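Local coordinates for nucleocapsid (Crimean-congo hemorrhagic fever virus, PDB 4AKL), which binds single- and double-stranded RNA, probably takes part in packaging the viral genome, and probably has a sequence-non-specific DNA endonuclease activity, at residues 49-54 and 437-442; 218-223 and 278-283; 30-35 and 415-420; 342-347 and 361-366; 150-155 and 474-479. All coordinates share one frame; numbering follows the deposited sequence. Where two conformers were deposited one is given.

Overall arrangement
From the N terminus, 30-35 opens contact 3, 49-54 opens contact 1 and 150-155 opens contact 5. These three long-range loops close in the same order, at 415-420, 437-442 and 474-479, so each crosses the other two and the N-terminal region of the head is tied to the C-terminal helices and tail. Two short loops lie within all three, one after the other: contact 2, in the helical stalk, and contact 4, which joins helix 341-350 to the segment following helix 355-360. Contact 2 is remote, its centre about 59 Å from that of contact 1, whereas the nearest atoms of contacts 3 and 5 are about 6 Å apart.

Contact 1: 49-54 and 437-442; sequences QMAGAT and QKTGFN
A Met-aromatic contact forms where the C-terminal ends of helices 45-52 and 425-440 meet in the nucleocapsid head, with Met50 laid across the last turn of the second helix. The Met50 chain leaves with CG anti to the backbone N (chi1 -166°) and then bends at both later torsions, which folds it along the backbone of its neighbour. Its CG comes within 3.4 Å of Gly440 N, and its SD rests 3.7 Å from Gly440 CA, an approach made directly to main chain because Gly440 has no side chain. Beside it lies Thr439, whose methyl CG2 sits 3.7 Å from Met50 CB and 3.6 Å from the backbone N of Ala51. Thr439 keeps its hydroxyl for its own helix, through a hydrogen bond from OG1 to Glu435 O. Phe441, the first residue to leave helical angles, swings its ring back towards the sulfur; the ring also touches Lys59 and Asp60 of helix 56-71. Sulfur and ring meet obliquely: Met50 SD lies 5.5 Å from the centroid of Phe441, 42° off the ring normal, while Met50 CE reaches Phe441 CE2 at 4.2 Å.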
# COMPACT_ATOMS: atom_id res chain seq x y z
N GLN A 49 27.16 -18.35 4.15
CA GLN A 49 27.77 -17.60 3.06
C GLN A 49 27.91 -16.14 3.43
O GLN A 49 28.99 -15.54 3.27
CB GLN A 49 26.95 -17.70 1.77
CG GLN A 49 26.92 -19.09 1.08
CD GLN A 49 26.09 -19.03 -0.20
OE1 GLN A 49 25.91 -17.95 -0.81
NE2 GLN A 49 25.55 -20.16 -0.60
N MET A 50 26.82 -15.57 3.94
CA MET A 50 26.79 -14.17 4.35
C MET A 50 27.86 -13.90 5.38
O MET A 50 28.63 -12.97 5.22
CB MET A 50 25.40 -13.75 4.89
CG MET A 50 25.20 -12.28 5.01
SD MET A 50 25.38 -11.36 3.41
CE MET A 50 23.73 -11.45 2.80
N ALA A 51 27.93 -14.77 6.40
CA ALA A 51 28.89 -14.64 7.47
C ALA A 51 30.37 -14.75 6.99
O ALA A 51 31.26 -14.17 7.60
CB ALA A 51 28.60 -15.71 8.54
N GLY A 52 30.62 -15.53 5.93
CA GLY A 52 31.98 -15.68 5.36
C GLY A 52 32.31 -14.63 4.28
O GLY A 52 33.41 -14.60 3.78
N ALA A 53 31.36 -13.78 3.94
CA ALA A 53 31.55 -12.77 2.90
C ALA A 53 32.08 -11.45 3.51
O ALA A 53 31.52 -10.96 4.50
CB ALA A 53 30.23 -12.52 2.17
N THR A 54 33.13 -10.88 2.92
CA THR A 54 33.70 -9.57 3.38
C THR A 54 33.14 -8.31 2.63
O THR A 54 32.67 -7.34 3.28
CB THR A 54 35.26 -9.62 3.35
OG1 THR A 54 35.73 -10.62 4.27
CG2 THR A 54 35.92 -8.23 3.73
N GLN A 437 19.65 -10.79 6.07
CA GLN A 437 19.94 -9.33 5.95
C GLN A 437 20.78 -8.88 7.14
O GLN A 437 21.74 -8.07 6.97
CB GLN A 437 18.71 -8.39 5.91
CG GLN A 437 17.59 -8.69 4.89
CD GLN A 437 16.40 -7.65 4.88
OE1 GLN A 437 15.19 -7.99 4.57
NE2 GLN A 437 16.76 -6.39 5.17
N LYS A 438 20.42 -9.36 8.32
CA LYS A 438 21.05 -8.93 9.54
C LYS A 438 22.51 -9.37 9.66
O LYS A 438 23.33 -8.62 10.20
CB LYS A 438 20.25 -9.46 10.74
CG LYS A 438 20.65 -8.88 12.05
CD LYS A 438 19.54 -9.08 13.15
CE LYS A 438 19.74 -10.26 14.08
NZ LYS A 438 19.93 -9.83 15.53
N THR A 439 22.81 -10.57 9.18
CA THR A 439 24.17 -11.11 9.19
C THR A 439 25.12 -10.22 8.40
O THR A 439 26.25 -9.96 8.83
CB THR A 439 24.20 -12.53 8.58
OG1 THR A 439 23.37 -13.39 9.34
CG2 THR A 439 25.56 -13.09 8.56
N GLY A 440 24.66 -9.76 7.26
CA GLY A 440 25.48 -9.02 6.33
C GLY A 440 25.47 -7.50 6.40
O GLY A 440 26.40 -6.87 5.87
N PHE A 441 24.46 -6.90 7.03
CA PHE A 441 24.31 -5.45 7.05
C PHE A 441 23.67 -4.97 8.32
O PHE A 441 23.03 -5.74 9.02
CB PHE A 441 23.39 -4.99 5.91
CG PHE A 441 23.73 -5.54 4.55
CD1 PHE A 441 24.70 -4.92 3.76
CD2 PHE A 441 23.08 -6.68 4.07
CE1 PHE A 441 25.01 -5.46 2.47
CE2 PHE A 441 23.37 -7.22 2.80
CZ PHE A 441 24.33 -6.62 2.00
N ASN A 442 23.83 -3.66 8.58
CA ASN A 442 23.18 -2.99 9.72
C ASN A 442 21.69 -2.74 9.43
O ASN A 442 21.38 -1.96 8.57
CB ASN A 442 23.87 -1.66 10.02
CG ASN A 442 23.51 -1.10 11.41
OD1 ASN A 442 22.57 -1.59 12.11
ND2 ASN A 442 24.28 -0.07 11.84

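Contact 2: 218-223 and 278-283; sequences GDINKS and TNLLKH
This is a turn-to-helix contact in the stalk, where the type I beta turn Asp219-Lys222, in the loop ahead of helix 230-242, meets the middle of helix 270-292. The turn is closed by Lys222 N donating to Asp219 O at 2.9 Å and is steadied by a weak bond from Asn221 N to Asp219 OD2. Asn221, the third residue of the turn, supplies the polar link: His283 NE2 donates to Asn221 OD1 at 2.7 Å, with an angle of 153° at the hydrogen. The donor lies in the carbonyl plane on a lone pair of OD1, and OD1 in turn sits near the plane of the imidazole, although amide and ring planes are turned 61° from each other. Asn279, one helical turn before His283, brings its CB to 3.3 Å from Asn221 OD1, so that the oxygen is wedged between two side chains of one helix face. Alongside, the side chains of Ile220 and Leu280 cross at about a right angle, with Ile220 CG1 4.1 Å from Leu280 CD2; Leu280 continues inward to Val254 and Leu257, and Ile220 to Val231. With NE2 as the donor, one proton of the imidazole is placed on that nitrogen. The carbonyl O of Asn279, 3.0 Å above the His283 ring plane towards its rim, may slightly favour positive charge on the ring.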
# COMPACT_ATOMS: atom_id res chain seq x y z
N GLY A 218 -17.41 29.40 26.29
CA GLY A 218 -17.49 30.83 26.07
C GLY A 218 -17.73 31.16 24.61
O GLY A 218 -18.57 30.55 23.95
N ASP A 219 -16.99 32.12 24.09
CA ASP A 219 -17.19 32.54 22.71
C ASP A 219 -16.96 31.40 21.71
O ASP A 219 -16.07 30.55 21.91
CB ASP A 219 -16.27 33.70 22.36
CG ASP A 219 -16.70 34.38 21.07
OD1 ASP A 219 -17.84 34.93 21.06
OD2 ASP A 219 -15.90 34.34 20.10
N ILE A 220 -17.77 31.40 20.65
CA ILE A 220 -17.73 30.36 19.63
C ILE A 220 -16.32 30.19 18.97
O ILE A 220 -15.96 29.09 18.55
CB ILE A 220 -18.80 30.62 18.54
CG1 ILE A 220 -19.09 29.37 17.73
CG2 ILE A 220 -18.37 31.78 17.61
CD1 ILE A 220 -19.66 28.23 18.54
N ASN A 221 -15.56 31.27 18.92
CA ASN A 221 -14.24 31.25 18.31
C ASN A 221 -13.12 30.96 19.30
O ASN A 221 -11.97 30.80 18.89
CB ASN A 221 -13.97 32.57 17.60
CG ASN A 221 -14.99 32.86 16.51
OD1 ASN A 221 -15.23 32.02 15.63
ND2 ASN A 221 -15.59 34.04 16.55
N LYS A 222 -13.45 30.86 20.60
CA LYS A 222 -12.42 30.67 21.65
C LYS A 222 -11.42 29.55 21.30
O LYS A 222 -11.81 28.41 21.05
CB LYS A 222 -13.04 30.40 23.05
CG LYS A 222 -12.01 30.58 24.19
CD LYS A 222 -12.57 30.38 25.60
CE LYS A 222 -11.44 30.54 26.65
NZ LYS A 222 -11.84 30.11 28.01
N SER A 223 -10.14 29.90 21.26
CA SER A 223 -9.09 28.91 21.06
C SER A 223 -8.60 28.43 22.42
O SER A 223 -8.53 29.22 23.38
CB SER A 223 -7.93 29.45 20.19
OG SER A 223 -7.66 30.81 20.43
N THR A 278 -19.74 32.34 8.70
CA THR A 278 -18.40 32.33 8.15
C THR A 278 -17.44 31.63 9.09
O THR A 278 -16.69 30.75 8.67
CB THR A 278 -17.88 33.77 7.84
OG1 THR A 278 -18.72 34.36 6.85
CG2 THR A 278 -16.42 33.75 7.31
N ASN A 279 -17.49 32.00 10.38
CA ASN A 279 -16.54 31.49 11.37
C ASN A 279 -16.70 30.02 11.71
O ASN A 279 -15.69 29.32 11.93
CB ASN A 279 -16.58 32.32 12.65
CG ASN A 279 -15.87 33.64 12.49
OD1 ASN A 279 -15.01 33.81 11.61
ND2 ASN A 279 -16.20 34.58 13.36
N LEU A 280 -17.94 29.55 11.77
CA LEU A 280 -18.20 28.13 11.98
C LEU A 280 -17.61 27.31 10.84
O LEU A 280 -17.05 26.23 11.09
CB LEU A 280 -19.70 27.86 12.15
CG LEU A 280 -20.24 28.10 13.57
CD1 LEU A 280 -21.77 28.30 13.63
CD2 LEU A 280 -19.76 26.93 14.48
N LEU A 281 -17.71 27.82 9.60
CA LEU A 281 -17.12 27.11 8.43
C LEU A 281 -15.59 27.02 8.49
O LEU A 281 -15.04 25.97 8.10
CB LEU A 281 -17.58 27.73 7.10
CG LEU A 281 -19.09 27.59 6.85
CD1 LEU A 281 -19.54 28.39 5.60
CD2 LEU A 281 -19.49 26.10 6.74
N LYS A 282 -14.91 28.08 8.96
CA LYS A 282 -13.45 28.03 9.18
C LYS A 282 -13.17 26.91 10.18
O LYS A 282 -12.27 26.12 10.00
CB LYS A 282 -12.87 29.34 9.74
CG LYS A 282 -13.23 30.62 9.02
CD LYS A 282 -12.81 30.61 7.59
CE LYS A 282 -13.11 31.96 6.93
NZ LYS A 282 -12.12 32.29 5.87
N HIS A 283 -13.97 26.87 11.25
CA HIS A 283 -13.74 25.86 12.28
C HIS A 283 -14.02 24.44 11.78
O HIS A 283 -13.28 23.53 12.16
CB HIS A 283 -14.51 26.15 13.56
CG HIS A 283 -14.25 27.52 14.12
ND1 HIS A 283 -13.01 28.12 14.06
CD2 HIS A 283 -15.07 28.39 14.77
CE1 HIS A 283 -13.08 29.31 14.63
NE2 HIS A 283 -14.32 29.50 15.08

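Contact 3: 30-35 and 415-420; sequences YTNSYS and NLRTNT
Asn415 grips the segment 30-35 with both its main chain and its amide. Its backbone O accepts from Asn32 N at 2.8 Å, in the carbonyl plane, and its side chain, with CG anti to the backbone N (chi1 -166°), reaches on to Ser33. There the two ends of the amide meet both backbone polar groups of Ser33: OD1 takes Ser33 N at 2.7 Å on a lone pair, and ND2 gives to Ser33 O at 3.2 Å from above the carbonyl plane. The backbones also bridge through Arg417 N, which donates to Tyr30 O at 3.0 Å; with the Asn32-Asn415 bond this makes Thr31 and Leu416 a non-hydrogen-bonded pair in a single antiparallel bridge. Arg417 extends from CG to NE across 30-35, so that Thr31 O lies over a face of the guanidinium, 3.2 Å from NE but at too poor an angle to bond; NH2 donates to Asp28 O instead. A hydroxyl relay stands behind Ser33: Ser35 OG donates to Thr31 OG1 at 3.0 Å, and Thr31 OG1 donates to Ser33 O at 2.8 Å, so this carbonyl holds two donors. Further out, Asn415 ND2 also binds Cys74 O, and Ser33 OG binds Glu79 of helix 77-83. Asn32 ND2 reaches Gln463 in the loop after helix 450-460, and Leu416 packs on Cys426 and Thr429, fastening the bridge to helix 425-440.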
# COMPACT_ATOMS: atom_id res chain seq x y z
N TYR A 30 1.92 -25.86 -0.03
CA TYR A 30 2.60 -24.81 0.77
C TYR A 30 2.20 -23.41 0.42
O TYR A 30 2.74 -22.48 1.00
CB TYR A 30 4.13 -24.94 0.65
CG TYR A 30 4.60 -26.31 1.05
CD1 TYR A 30 4.57 -26.70 2.38
CD2 TYR A 30 5.05 -27.22 0.11
CE1 TYR A 30 4.98 -27.94 2.78
CE2 TYR A 30 5.47 -28.50 0.50
CZ TYR A 30 5.43 -28.85 1.83
OH TYR A 30 5.84 -30.11 2.22
N THR A 31 1.26 -23.26 -0.52
CA THR A 31 0.84 -21.95 -0.98
C THR A 31 -0.66 -21.82 -0.92
O THR A 31 -1.35 -22.79 -1.09
CB THR A 31 1.27 -21.69 -2.41
OG1 THR A 31 0.84 -22.76 -3.25
CG2 THR A 31 2.78 -21.59 -2.51
N ASN A 32 -1.14 -20.59 -0.68
CA ASN A 32 -2.58 -20.28 -0.61
C ASN A 32 -3.22 -20.45 -1.95
O ASN A 32 -4.27 -21.06 -2.07
CB ASN A 32 -2.84 -18.85 -0.12
CG ASN A 32 -2.34 -18.62 1.31
OD1 ASN A 32 -2.41 -19.52 2.15
ND2 ASN A 32 -1.84 -17.42 1.57
N SER A 33 -2.57 -19.91 -2.96
CA SER A 33 -3.05 -20.06 -4.30
C SER A 33 -2.15 -21.10 -4.98
O SER A 33 -0.99 -21.19 -4.66
CB SER A 33 -3.06 -18.67 -4.96
OG SER A 33 -3.72 -18.65 -6.18
N TYR A 34 -2.70 -21.92 -5.87
CA TYR A 34 -1.91 -22.92 -6.61
C TYR A 34 -0.65 -22.29 -7.26
O TYR A 34 -0.69 -21.17 -7.82
CB TYR A 34 -2.75 -23.59 -7.67
CG TYR A 34 -3.59 -24.77 -7.18
CD1 TYR A 34 -3.03 -26.01 -6.99
CD2 TYR A 34 -4.95 -24.62 -6.91
CE1 TYR A 34 -3.81 -27.11 -6.53
CE2 TYR A 34 -5.73 -25.68 -6.47
CZ TYR A 34 -5.16 -26.92 -6.28
OH TYR A 34 -5.95 -27.97 -5.84
N SER A 35 0.45 -23.03 -7.18
CA SER A 35 1.74 -22.55 -7.59
C SER A 35 2.64 -23.70 -7.96
O SER A 35 2.22 -24.88 -7.96
CB SER A 35 2.37 -21.77 -6.43
OG SER A 35 2.84 -22.65 -5.46
N ASN A 415 2.03 -15.44 -0.83
CA ASN A 415 1.34 -16.67 -1.23
C ASN A 415 1.75 -17.91 -0.40
O ASN A 415 1.11 -18.95 -0.50
CB ASN A 415 1.57 -16.95 -2.72
CG ASN A 415 0.62 -17.99 -3.27
OD1 ASN A 415 -0.56 -18.06 -2.86
ND2 ASN A 415 1.12 -18.80 -4.19
N LEU A 416 2.82 -17.81 0.41
CA LEU A 416 3.22 -18.94 1.27
C LEU A 416 2.23 -19.01 2.42
O LEU A 416 1.88 -17.96 2.98
CB LEU A 416 4.63 -18.80 1.84
CG LEU A 416 5.78 -19.13 0.89
CD1 LEU A 416 7.09 -18.62 1.47
CD2 LEU A 416 5.87 -20.65 0.55
N ARG A 417 1.79 -20.24 2.77
CA ARG A 417 0.77 -20.43 3.82
C ARG A 417 1.25 -19.94 5.16
O ARG A 417 2.45 -19.92 5.42
CB ARG A 417 0.32 -21.92 3.94
CG ARG A 417 -0.50 -22.43 2.76
CD ARG A 417 -0.92 -23.88 2.89
NE ARG A 417 -1.74 -24.32 1.74
CZ ARG A 417 -3.05 -24.07 1.57
NH1 ARG A 417 -3.78 -23.39 2.48
NH2 ARG A 417 -3.66 -24.52 0.46
N THR A 418 0.31 -19.54 5.99
CA THR A 418 0.59 -19.13 7.35
C THR A 418 0.03 -20.12 8.39
O THR A 418 0.26 -19.93 9.57
CB THR A 418 0.02 -17.72 7.65
OG1 THR A 418 -1.39 -17.69 7.40
CG2 THR A 418 0.75 -16.63 6.77
N ASN A 419 -0.68 -21.16 7.96
CA ASN A 419 -1.38 -22.07 8.92
C ASN A 419 -0.45 -23.05 9.65
O ASN A 419 0.68 -23.29 9.22
CB ASN A 419 -2.55 -22.78 8.26
CG ASN A 419 -2.18 -23.40 6.93
OD1 ASN A 419 -1.72 -24.55 6.86
ND2 ASN A 419 -2.41 -22.64 5.84
N THR A 420 -0.92 -23.60 10.76
CA THR A 420 -0.06 -24.49 11.58
C THR A 420 0.06 -25.90 10.99
O THR A 420 1.01 -26.59 11.34
CB THR A 420 -0.51 -24.57 13.04
OG1 THR A 420 -0.84 -23.26 13.50
CG2 THR A 420 0.62 -25.15 13.93

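Contact 4: 342-347 and 361-366; sequences KKMKKA and ELFADD
The backbones of helix 341-350 and of the irregular segment 361-366 stay well apart, the nearest CA atoms, those of Lys345 and Phe363, being 9.5 Å from each other, so the contact is made by side chains. Lys345 and Phe363 carry most of it. The lysine starts with CG beside the backbone N and anti to the carbonyl carbon, runs straight through chi2, and bends at chi3 (86°), which brings its aliphatic part obliquely against the CD2-CE2 side of the aromatic ring. Lys345 CG lies 3.8 Å from Phe363 CE2, and Lys345 CE lies 3.9 Å from Phe363 CD2; the two chains cross obliquely. From the preceding helix position Met344 SD reaches Phe363 CZ at 4.3 Å, so methylenes and sulfur together pack obliquely on the ring. Beyond the ring the ammonium enters an acidic neighbourhood without a salt bridge: Lys345 NZ is 4.5 Å from Asp365 OD1 and 4.4 Å from Asp366 OD2. These charges would still attract at that range and probably stabilise the protonated lysine. Asp365 has a firmer partner, its OD1 accepting from Ala382 N. Around the contact, Phe363 meets Tyr360 of helix 355-360 edge-to-face and packs on Leu380 and on Ile385. Met344 also touches Ile385 as well as Leu334, so Ile385 of helix 385-392 lies against both residues, and helix 324-336 joins through Met344.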
# COMPACT_ATOMS: atom_id res chain seq x y z
N LYS A 342 22.38 -2.33 -10.37
CA LYS A 342 22.99 -1.52 -11.36
C LYS A 342 22.77 -2.11 -12.76
O LYS A 342 22.44 -1.37 -13.66
CB LYS A 342 24.47 -1.23 -11.04
CG LYS A 342 25.13 -0.21 -11.98
CD LYS A 342 24.91 1.25 -11.55
CE LYS A 342 23.43 1.65 -11.41
NZ LYS A 342 23.29 3.04 -11.12
N LYS A 343 22.92 -3.42 -12.91
CA LYS A 343 22.67 -4.07 -14.20
C LYS A 343 21.23 -3.97 -14.66
O LYS A 343 20.98 -3.85 -15.85
CB LYS A 343 23.10 -5.57 -14.15
CG LYS A 343 24.61 -5.77 -14.07
CD LYS A 343 24.93 -7.18 -13.53
CE LYS A 343 26.42 -7.51 -13.59
NZ LYS A 343 27.32 -6.36 -13.20
N MET A 344 20.26 -4.04 -13.73
CA MET A 344 18.84 -3.84 -14.09
C MET A 344 18.68 -2.40 -14.61
O MET A 344 18.05 -2.16 -15.61
CB MET A 344 17.97 -4.10 -12.87
CG MET A 344 16.50 -4.00 -13.02
SD MET A 344 15.92 -2.30 -12.89
CE MET A 344 16.03 -2.22 -11.10
N LYS A 345 19.31 -1.44 -13.94
CA LYS A 345 19.10 -0.07 -14.32
C LYS A 345 19.69 0.26 -15.69
O LYS A 345 19.05 1.00 -16.49
CB LYS A 345 19.60 0.86 -13.22
CG LYS A 345 18.68 0.88 -12.06
CD LYS A 345 19.25 1.61 -10.83
CE LYS A 345 18.98 3.05 -10.88
NZ LYS A 345 19.62 3.74 -9.71
N LYS A 346 20.87 -0.33 -15.97
CA LYS A 346 21.57 -0.12 -17.23
C LYS A 346 20.84 -0.75 -18.42
O LYS A 346 20.95 -0.26 -19.57
CB LYS A 346 23.02 -0.67 -17.15
CG LYS A 346 23.89 -0.03 -16.01
CD LYS A 346 24.24 1.46 -16.24
CE LYS A 346 24.67 2.14 -14.90
NZ LYS A 346 24.88 3.63 -15.06
N ALA A 347 20.12 -1.83 -18.13
CA ALA A 347 19.35 -2.52 -19.16
C ALA A 347 18.14 -1.65 -19.59
O ALA A 347 17.77 -1.66 -20.78
CB ALA A 347 18.87 -3.87 -18.65
N GLU A 361 13.24 7.09 -15.89
CA GLU A 361 13.10 8.48 -15.42
C GLU A 361 12.15 8.62 -14.22
O GLU A 361 12.21 9.63 -13.51
CB GLU A 361 12.68 9.39 -16.53
CG GLU A 361 12.68 10.90 -16.20
CD GLU A 361 14.09 11.53 -15.85
OE1 GLU A 361 15.08 10.82 -15.51
OE2 GLU A 361 14.17 12.76 -15.90
N LEU A 362 11.33 7.61 -14.00
CA LEU A 362 10.48 7.56 -12.80
C LEU A 362 11.25 7.26 -11.47
O LEU A 362 10.80 7.64 -10.38
CB LEU A 362 9.35 6.56 -13.00
CG LEU A 362 8.50 6.75 -14.25
CD1 LEU A 362 7.41 5.66 -14.30
CD2 LEU A 362 7.90 8.17 -14.34
N PHE A 363 12.41 6.61 -11.56
CA PHE A 363 13.18 6.27 -10.36
C PHE A 363 13.48 7.44 -9.47
O PHE A 363 13.96 8.47 -9.93
CB PHE A 363 14.51 5.59 -10.70
CG PHE A 363 14.40 4.18 -11.23
CD1 PHE A 363 13.47 3.33 -10.79
CD2 PHE A 363 15.32 3.72 -12.19
CE1 PHE A 363 13.39 2.00 -11.29
CE2 PHE A 363 15.23 2.43 -12.68
CZ PHE A 363 14.25 1.56 -12.21
N ALA A 364 13.24 7.28 -8.18
CA ALA A 364 13.59 8.35 -7.22
C ALA A 364 14.81 8.05 -6.35
O ALA A 364 15.12 8.79 -5.38
CB ALA A 364 12.36 8.66 -6.33
N ASP A 365 15.52 6.98 -6.65
CA ASP A 365 16.62 6.51 -5.78
C ASP A 365 17.62 7.58 -5.40
O ASP A 365 18.04 7.64 -4.27
CB ASP A 365 17.39 5.34 -6.43
CG ASP A 365 16.46 4.16 -6.79
OD1 ASP A 365 15.62 4.29 -7.67
OD2 ASP A 365 16.55 3.11 -6.14
N ASP A 366 18.00 8.41 -6.34
CA ASP A 366 19.05 9.40 -6.14
C ASP A 366 18.54 10.79 -5.94
O ASP A 366 19.34 11.69 -5.62
CB ASP A 366 19.99 9.38 -7.36
CG ASP A 366 20.87 8.13 -7.40
OD1 ASP A 366 21.25 7.60 -6.32
OD2 ASP A 366 21.20 7.69 -8.51

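Contact 5: 150-155 and 474-479; sequences NKVLAE and GNATSA
Two loops lead here into the small parallel sheet formed by strands 155-156 and 480-481, the second strand being the C-terminal tail itself. Val152 carries the apolar half of the contact, placing its two methyls on the peptide that leads into the 3-10 turn 476-478. Its CG1, anti to the carbonyl carbon, sits 3.7 Å from Ala476 N and 4.3 Å from the methyl CB of the same alanine; CG2 comes within 3.5 Å of Asn475 O. Gly474, with no side chain, offers bare backbone to the valine, Val152 CG1 lying 4.0 Å from Gly474 C. The 3-10 turn is held by its own bonds, among them Ser478 N to Asn475 O at 3.2 Å. Further along, main chain meets main chain where Ala154 O receives a CA-H...O contact from Ala479 CA at 3.3 Å. The methyl of the same alanine, Ala479 CB, touches Leu153 O at 3.7 Å. The conventional hydrogen bonds lie just to each side, where Asn150 and Val152 pair with Lys473 and Ala154 with Asn480, and Leu459 and Val460 of helix 450-460 pack against Ala476. Between the two segments themselves there is no hydrogen bond, so they are joined by methyl packing and one CA-H...O contact, and their alignment probably depends on the backbone pairing at both ends.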
# COMPACT_ATOMS: atom_id res chain seq x y z
N ASN A 150 -11.45 -5.88 7.11
CA ASN A 150 -11.64 -6.44 8.45
C ASN A 150 -10.58 -5.75 9.34
O ASN A 150 -10.22 -4.58 9.03
CB ASN A 150 -11.54 -7.98 8.41
CG ASN A 150 -12.87 -8.66 8.06
OD1 ASN A 150 -13.82 -8.04 7.49
ND2 ASN A 150 -12.96 -9.96 8.43
N LYS A 151 -10.11 -6.41 10.41
CA LYS A 151 -9.11 -5.87 11.33
C LYS A 151 -7.80 -6.66 11.25
O LYS A 151 -7.77 -7.78 10.70
CB LYS A 151 -9.66 -5.92 12.77
CG LYS A 151 -10.92 -5.07 13.00
CD LYS A 151 -11.43 -5.16 14.44
CE LYS A 151 -12.68 -4.28 14.63
NZ LYS A 151 -12.40 -2.86 14.24
N VAL A 152 -6.73 -6.09 11.80
CA VAL A 152 -5.43 -6.78 11.84
C VAL A 152 -5.57 -8.07 12.69
O VAL A 152 -6.44 -8.14 13.51
CB VAL A 152 -4.27 -5.89 12.39
CG1 VAL A 152 -4.12 -4.62 11.54
CG2 VAL A 152 -4.46 -5.55 13.89
N LEU A 153 -4.72 -9.07 12.45
CA LEU A 153 -4.71 -10.30 13.29
C LEU A 153 -4.27 -9.95 14.72
O LEU A 153 -3.26 -9.29 14.92
CB LEU A 153 -3.78 -11.36 12.70
CG LEU A 153 -4.05 -11.88 11.27
CD1 LEU A 153 -2.91 -12.76 10.73
CD2 LEU A 153 -5.36 -12.65 11.22
N ALA A 154 -5.05 -10.39 15.71
CA ALA A 154 -4.72 -10.22 17.14
C ALA A 154 -3.57 -11.14 17.52
O ALA A 154 -2.68 -10.76 18.28
CB ALA A 154 -5.92 -10.54 18.02
N GLU A 155 -3.61 -12.35 16.99
CA GLU A 155 -2.67 -13.38 17.30
C GLU A 155 -1.97 -13.77 16.00
O GLU A 155 -2.57 -13.72 14.93
CB GLU A 155 -3.41 -14.61 17.87
CG GLU A 155 -4.67 -14.31 18.76
CD GLU A 155 -4.46 -14.30 20.31
OE1 GLU A 155 -3.75 -15.17 20.86
OE2 GLU A 155 -5.04 -13.40 20.98
N GLY A 474 -6.61 -1.16 12.88
CA GLY A 474 -5.82 -1.60 14.03
C GLY A 474 -4.34 -1.38 13.81
O GLY A 474 -3.93 -0.73 12.87
N ASN A 475 -3.55 -1.95 14.71
CA ASN A 475 -2.11 -1.83 14.70
C ASN A 475 -1.57 -3.25 14.52
O ASN A 475 -1.65 -4.08 15.44
CB ASN A 475 -1.65 -1.18 16.03
CG ASN A 475 -0.12 -1.03 16.13
OD1 ASN A 475 0.60 -0.89 15.11
ND2 ASN A 475 0.39 -1.05 17.38
N ALA A 476 -1.05 -3.53 13.33
CA ALA A 476 -0.46 -4.85 13.04
C ALA A 476 0.57 -5.24 14.10
O ALA A 476 0.58 -6.38 14.57
CB ALA A 476 0.19 -4.86 11.66
N THR A 477 1.40 -4.28 14.48
CA THR A 477 2.52 -4.49 15.40
C THR A 477 2.17 -4.79 16.87
O THR A 477 3.08 -4.98 17.69
CB THR A 477 3.48 -3.28 15.33
OG1 THR A 477 4.82 -3.72 15.62
CG2 THR A 477 3.07 -2.16 16.27
N SER A 478 0.87 -4.81 17.20
CA SER A 478 0.37 -5.19 18.50
C SER A 478 0.10 -6.69 18.60
O SER A 478 -0.22 -7.17 19.66
CB SER A 478 -0.95 -4.44 18.81
OG SER A 478 -0.72 -3.05 18.90
N ALA A 479 0.25 -7.42 17.50
CA ALA A 479 -0.06 -8.84 17.49
C ALA A 479 0.69 -9.62 18.56
O ALA A 479 1.86 -9.37 18.84
CB ALA A 479 0.23 -9.44 16.15